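Local coordinates for protein intimin (Escherichia coli O127:H6 str. E2348/69, PDB 6TQD) that serves as a bacterial outer-membrane adhesin, probably using extended Ig-like passenger domains to hold its binding tip out toward the host cell, at residues F150-G155 / G182-S187; V174-D179 / V202-Q207. All coordinates share one frame; numbering follows the deposited sequence.

In the fold
Both contacts lie in the bacterial Ig-like domain that ends the chain. Going from the N terminus, strand 147-154 comes first and brings residues 150-154, with G155 just after. Strand 171-177 follows and carries residues 174-177 of the second contact. The chain then turns into strand 182-189, and interaction 1 closes a loop of 26 residues there. Strand 197-205 comes last, and interaction 2 closes a loop of 22. The two loops cross, since their segments alternate. Interaction 1 joins neighbouring strands within one sheet. Interaction 2 spans the two sheets of the sandwich. Strands 182-189 and 197-205 are neighbours, and V184 packs on F204, so interaction 2 and the inward face of interaction 1 share the core.

Interaction 1: residues F150-G155 / G182-S187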
loop_
_atom_site.group_PDB
_atom_site.type_symbol
_atom_site.label_atom_id
_atom_site.label_comp_id
_atom_site.label_asym_id
_atom_site.label_seq_id
_atom_site.Cartn_x
_atom_site.Cartn_y
_atom_site.Cartn_z
ATOM N N PHE A 150 9.663 8.015 -16.689
ATOM C CA PHE A 150 10.113 6.713 -17.157
ATOM C C PHE A 150 11.549 6.796 -17.666
ATOM O O PHE A 150 11.930 7.765 -18.329
ATOM C CB PHE A 150 9.236 6.181 -18.296
ATOM C CG PHE A 150 7.777 6.108 -17.946
ATOM C CD1 PHE A 150 6.865 6.933 -18.585
ATOM C CD2 PHE A 150 7.314 5.205 -17.006
ATOM C CE1 PHE A 150 5.530 6.863 -18.278
ATOM C CE2 PHE A 150 5.977 5.140 -16.686
ATOM C CZ PHE A 150 5.078 5.972 -17.334
ATOM N N ASN A 151 12.342 5.774 -17.358
ATOM C CA ASN A 151 13.746 5.766 -17.741
ATOM C C ASN A 151 14.226 4.338 -17.952
ATOM O O ASN A 151 13.817 3.426 -17.237
ATOM C CB ASN A 151 14.608 6.437 -16.662
ATOM C CG ASN A 151 14.372 7.930 -16.574
ATOM O OD1 ASN A 151 13.642 8.406 -15.702
ATOM N ND2 ASN A 151 14.978 8.677 -17.488
ATOM N N ILE A 152 15.103 4.154 -18.939
ATOM C CA ILE A 152 15.729 2.861 -19.187
ATOM C C ILE A 152 16.948 2.755 -18.271
ATOM O O ILE A 152 17.894 3.542 -18.389
ATOM C CB ILE A 152 16.104 2.678 -20.667
ATOM C CG1 ILE A 152 14.832 2.633 -21.506
ATOM C CG2 ILE A 152 16.902 1.385 -20.839
ATOM C CD1 ILE A 152 15.050 2.669 -23.006
ATOM N N VAL A 153 16.912 1.799 -17.343
ATOM C CA VAL A 153 17.990 1.620 -16.379
ATOM C C VAL A 153 19.162 0.879 -17.002
ATOM O O VAL A 153 20.331 1.200 -16.738
ATOM C CB VAL A 153 17.456 0.878 -15.137
ATOM C CG1 VAL A 153 18.581 0.615 -14.155
ATOM C CG2 VAL A 153 16.324 1.657 -14.496
ATOM N N SER A 154 18.877 -0.139 -17.804
ATOM C CA SER A 154 19.934 -0.926 -18.419
ATOM C C SER A 154 19.389 -1.542 -19.692
ATOM O O SER A 154 18.190 -1.833 -19.796
ATOM C CB SER A 154 20.417 -2.044 -17.487
ATOM O OG SER A 154 19.353 -2.906 -17.121
ATOM N N GLY A 155 20.281 -1.763 -20.640
ATOM C CA GLY A 155 19.925 -2.310 -21.935
ATOM C C GLY A 155 19.738 -1.231 -22.986
ATOM O O GLY A 155 19.770 -0.029 -22.710
ATOM N N GLY A 182 18.490 -8.679 -26.259
ATOM C CA GLY A 182 19.042 -8.516 -24.928
ATOM C C GLY A 182 17.961 -8.151 -23.930
ATOM O O GLY A 182 16.793 -7.960 -24.270
ATOM N N GLN A 183 18.387 -8.042 -22.674
ATOM C CA GLN A 183 17.491 -7.704 -21.579
ATOM C C GLN A 183 17.435 -6.194 -21.380
ATOM O O GLN A 183 18.420 -5.485 -21.578
ATOM C CB GLN A 183 17.982 -8.361 -20.288
ATOM C CG GLN A 183 17.753 -9.865 -20.221
ATOM C CD GLN A 183 18.089 -10.443 -18.856
ATOM O OE1 GLN A 183 18.382 -9.708 -17.911
ATOM N NE2 GLN A 183 18.058 -11.766 -18.748
ATOM N N VAL A 184 16.261 -5.706 -20.973
ATOM C CA VAL A 184 16.049 -4.284 -20.729
ATOM C C VAL A 184 15.286 -4.129 -19.421
ATOM O O VAL A 184 14.310 -4.846 -19.181
ATOM C CB VAL A 184 15.252 -3.630 -21.877
ATOM C CG1 VAL A 184 15.148 -2.128 -21.671
ATOM C CG2 VAL A 184 15.876 -3.946 -23.234
ATOM N N VAL A 185 15.727 -3.196 -18.577
ATOM C CA VAL A 185 15.029 -2.832 -17.351
ATOM C C VAL A 185 14.584 -1.385 -17.482
ATOM O O VAL A 185 15.399 -0.504 -17.769
ATOM C CB VAL A 185 15.918 -3.014 -16.108
ATOM C CG1 VAL A 185 15.203 -2.496 -14.862
ATOM C CG2 VAL A 185 16.299 -4.470 -15.914
ATOM N N VAL A 186 13.289 -1.146 -17.276
ATOM C CA VAL A 186 12.708 0.187 -17.294
ATOM C C VAL A 186 12.239 0.512 -15.884
ATOM O O VAL A 186 11.833 -0.380 -15.135
ATOM C CB VAL A 186 11.518 0.263 -18.271
ATOM C CG1 VAL A 186 10.986 1.669 -18.342
ATOM C CG2 VAL A 186 11.935 -0.233 -19.658
ATOM N N SER A 187 12.304 1.799 -15.520
ATOM C CA SER A 187 11.883 2.251 -14.200
ATOM C C SER A 187 10.843 3.355 -14.317
ATOM O O SER A 187 10.733 4.044 -15.338
ATOM C CB SER A 187 13.076 2.788 -13.401
ATOM O OG SER A 187 13.508 4.026 -13.934
HETATM O O HOH W 1 12.032 6.440 -13.610
HETATM O O HOH W 2 19.070 -5.378 -18.448
#
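A classic beta bulge interrupts the antiparallel pairing of strands 147-154 and 182-189, where V153 and S154 both face V185. V153 N donates to V185 O at 2.8 Å, and S154 N makes a weak second bond to the same oxygen. V185 N returns a bond to S154 O at 3.1 Å. Before the bulge, N151 and S187 form a hydrogen-bonded pair: N151 N reaches S187 O, and S187 N reaches N151 O at 2.8 Å. I152 and V186 are a non-hydrogen-bonded pair.

The bulge lies within one sheet of the Ig-like sandwich, with strand 197-205 on the far flank of 182-189. On the inward face I152 CG2 meets V184 CG1 at 4.0 Å, and L176 of the other sheet touches I152, V184 and V186. The residues on the other face of the pair are N151, S154, V185 and S187. V153 CG2, anti to its own carbonyl carbon, packs on S187 CB at 3.6 Å. S154 OG stands between its backbone N and carbonyl carbon (chi1 58°) and lies 3.6 Å from both V185 CB and V185 CG2. One water accepts a hydrogen bond from S187 OG at 2.8 Å. In one of the two conformers of N151 it also donates to OD1, so this bridge between the side chains is less certain. A second water bonds to S154 OG and weakly to Q183 O. At the end of the pairing, G155 CA makes a C-H...O contact with Q183 O, at 3.5 Å.

Interaction 2: residues V174-D179 / V202-Q207; sequences VTLKSD and VIFVDQ
The F204 ring has S178 CB over the centre of one face and L176 CD2 at its edge, in the ring plane. S178 CB sits 3.6 Å from the ring centroid and 7° off the ring normal, a CH-pi contact. L176 CD2 comes to 3.7 Å from F204 CE2, and the two side chains cross at a slant. CD2 also touches V202 CG2, at 4.2 Å.

The two strands belong to opposite sheets of the Ig-like sandwich, and their axes are 9.8 Å apart at the closest. S178 lies just beyond the end of strand 171-177. The sheets meet through side chains, with F204 and L176 filling the core between them. The F204 ring also lies against the K177-S178 backbone, its CE1 3.7 Å from S178 N. V184 of strand 182-189 packs against both F204 and L176, and A122 also touches F204.

S178 OG, anti to its backbone N (chi1 -178°), is hydrogen-bonded to T156 O and K180 N, which give this buried hydroxyl polar partners. No hydrogen bond joins the two segments. Cohesion across them thus rests on dispersion and on the weak attraction of the S178 CB hydrogens for the ring's pi electrons.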
loop_
_atom_site.group_PDB
_atom_site.type_symbol
_atom_site.label_atom_id
_atom_site.label_comp_id
_atom_site.label_asym_id
_atom_site.label_seq_id
_atom_site.Cartn_x
_atom_site.Cartn_y
_atom_site.Cartn_z
ATOM N N VAL A 174 3.528 3.615 -20.942
ATOM C CA VAL A 174 4.589 3.958 -21.891
ATOM C C VAL A 174 4.912 2.685 -22.662
ATOM O O VAL A 174 4.671 1.582 -22.179
ATOM C CB VAL A 174 5.831 4.511 -21.150
ATOM C CG1 VAL A 174 6.470 3.432 -20.288
ATOM C CG2 VAL A 174 6.835 5.093 -22.133
ATOM N N THR A 175 5.471 2.833 -23.873
ATOM C CA THR A 175 5.857 1.672 -24.666
ATOM C C THR A 175 7.372 1.636 -24.859
ATOM O O THR A 175 8.057 2.657 -24.765
ATOM C CB THR A 175 5.165 1.617 -26.036
ATOM O OG1 THR A 175 5.751 2.577 -26.923
ATOM C CG2 THR A 175 3.664 1.883 -25.901
ATOM N N LEU A 176 7.879 0.430 -25.094
ATOM C CA LEU A 176 9.299 0.149 -25.250
ATOM C C LEU A 176 9.494 -0.706 -26.496
ATOM O O LEU A 176 8.762 -1.674 -26.697
ATOM C CB LEU A 176 9.801 -0.620 -24.024
ATOM C CG LEU A 176 11.298 -0.887 -23.982
ATOM C CD1 LEU A 176 12.041 0.385 -23.590
ATOM C CD2 LEU A 176 11.617 -2.034 -23.034
ATOM N N LYS A 177 10.481 -0.349 -27.315
ATOM C CA LYS A 177 10.837 -1.107 -28.516
ATOM C C LYS A 177 12.353 -1.197 -28.589
ATOM O O LYS A 177 13.068 -0.375 -28.009
ATOM C CB LYS A 177 10.321 -0.429 -29.795
ATOM C CG LYS A 177 8.813 -0.223 -29.835
ATOM C CD LYS A 177 8.398 0.646 -31.012
ATOM C CE LYS A 177 6.897 0.898 -31.005
ATOM N NZ LYS A 177 6.468 1.757 -32.144
ATOM N N SER A 178 12.856 -2.189 -29.320
ATOM C CA SER A 178 14.304 -2.321 -29.459
ATOM C C SER A 178 14.657 -3.049 -30.745
ATOM O O SER A 178 13.939 -3.961 -31.163
ATOM C CB SER A 178 14.924 -3.077 -28.278
ATOM O OG SER A 178 16.332 -3.148 -28.415
ATOM N N ASP A 179 15.771 -2.633 -31.351
ATOM C CA ASP A 179 16.376 -3.281 -32.508
ATOM C C ASP A 179 17.495 -4.251 -32.138
ATOM O O ASP A 179 18.133 -4.809 -33.035
ATOM C CB ASP A 179 16.973 -2.216 -33.440
ATOM C CG ASP A 179 15.920 -1.419 -34.172
ATOM O OD1 ASP A 179 15.195 -2.007 -35.005
ATOM O OD2 ASP A 179 15.815 -0.199 -33.917
ATOM N N VAL A 202 12.718 -7.463 -19.176
ATOM C CA VAL A 202 12.132 -8.094 -20.347
ATOM C C VAL A 202 13.281 -8.400 -21.293
ATOM O O VAL A 202 14.383 -7.878 -21.152
ATOM C CB VAL A 202 11.077 -7.209 -21.029
ATOM C CG1 VAL A 202 9.939 -6.901 -20.067
ATOM C CG2 VAL A 202 11.704 -5.919 -21.542
ATOM N N ILE A 203 13.017 -9.263 -22.263
ATOM C CA ILE A 203 14.044 -9.696 -23.203
ATOM C C ILE A 203 13.530 -9.498 -24.619
ATOM O O ILE A 203 12.418 -9.926 -24.949
ATOM C CB ILE A 203 14.464 -11.160 -22.955
ATOM C CG1 ILE A 203 15.647 -11.525 -23.851
ATOM C CG2 ILE A 203 13.291 -12.105 -23.195
ATOM C CD1 ILE A 203 16.392 -12.768 -23.393
ATOM N N PHE A 204 14.352 -8.885 -25.468
ATOM C CA PHE A 204 14.063 -8.793 -26.897
ATOM C C PHE A 204 14.833 -9.901 -27.604
ATOM O O PHE A 204 16.023 -10.107 -27.337
ATOM C CB PHE A 204 14.460 -7.418 -27.435
ATOM C CG PHE A 204 13.536 -6.304 -27.001
ATOM C CD1 PHE A 204 12.400 -6.000 -27.732
ATOM C CD2 PHE A 204 13.795 -5.574 -25.850
ATOM C CE1 PHE A 204 11.553 -4.985 -27.344
ATOM C CE2 PHE A 204 12.945 -4.560 -25.454
ATOM C CZ PHE A 204 11.822 -4.264 -26.195
ATOM N N VAL A 205 14.145 -10.619 -28.499
ATOM C CA VAL A 205 14.641 -11.865 -29.071
ATOM C C VAL A 205 14.735 -11.750 -30.588
ATOM O O VAL A 205 13.842 -11.197 -31.238
ATOM C CB VAL A 205 13.726 -13.047 -28.677
ATOM C CG1 VAL A 205 14.333 -14.373 -29.118
ATOM C CG2 VAL A 205 13.464 -13.051 -27.173
ATOM N N ASP A 206 15.810 -12.286 -31.147
ATOM C CA ASP A 206 15.932 -12.368 -32.595
ATOM C C ASP A 206 15.210 -13.612 -33.103
ATOM O O ASP A 206 15.176 -14.657 -32.442
ATOM C CB ASP A 206 17.397 -12.462 -33.022
ATOM C CG ASP A 206 18.102 -11.123 -32.995
ATOM O OD1 ASP A 206 17.425 -10.084 -33.153
ATOM O OD2 ASP A 206 19.341 -11.114 -32.829
ATOM N N GLN A 207 14.627 -13.492 -34.290
ATOM C CA GLN A 207 13.877 -14.591 -34.885
ATOM C C GLN A 207 13.461 -14.251 -36.310
ATOM O O GLN A 207 13.552 -13.100 -36.735
ATOM C CB GLN A 207 12.643 -14.906 -34.040
ATOM C CG GLN A 207 11.719 -13.720 -33.818
ATOM C CD GLN A 207 10.622 -14.021 -32.816
ATOM O OE1 GLN A 207 10.807 -13.863 -31.610
ATOM N NE2 GLN A 207 9.471 -14.461 -33.313
ATOM O OXT GLN A 207 13.027 -15.117 -37.068
#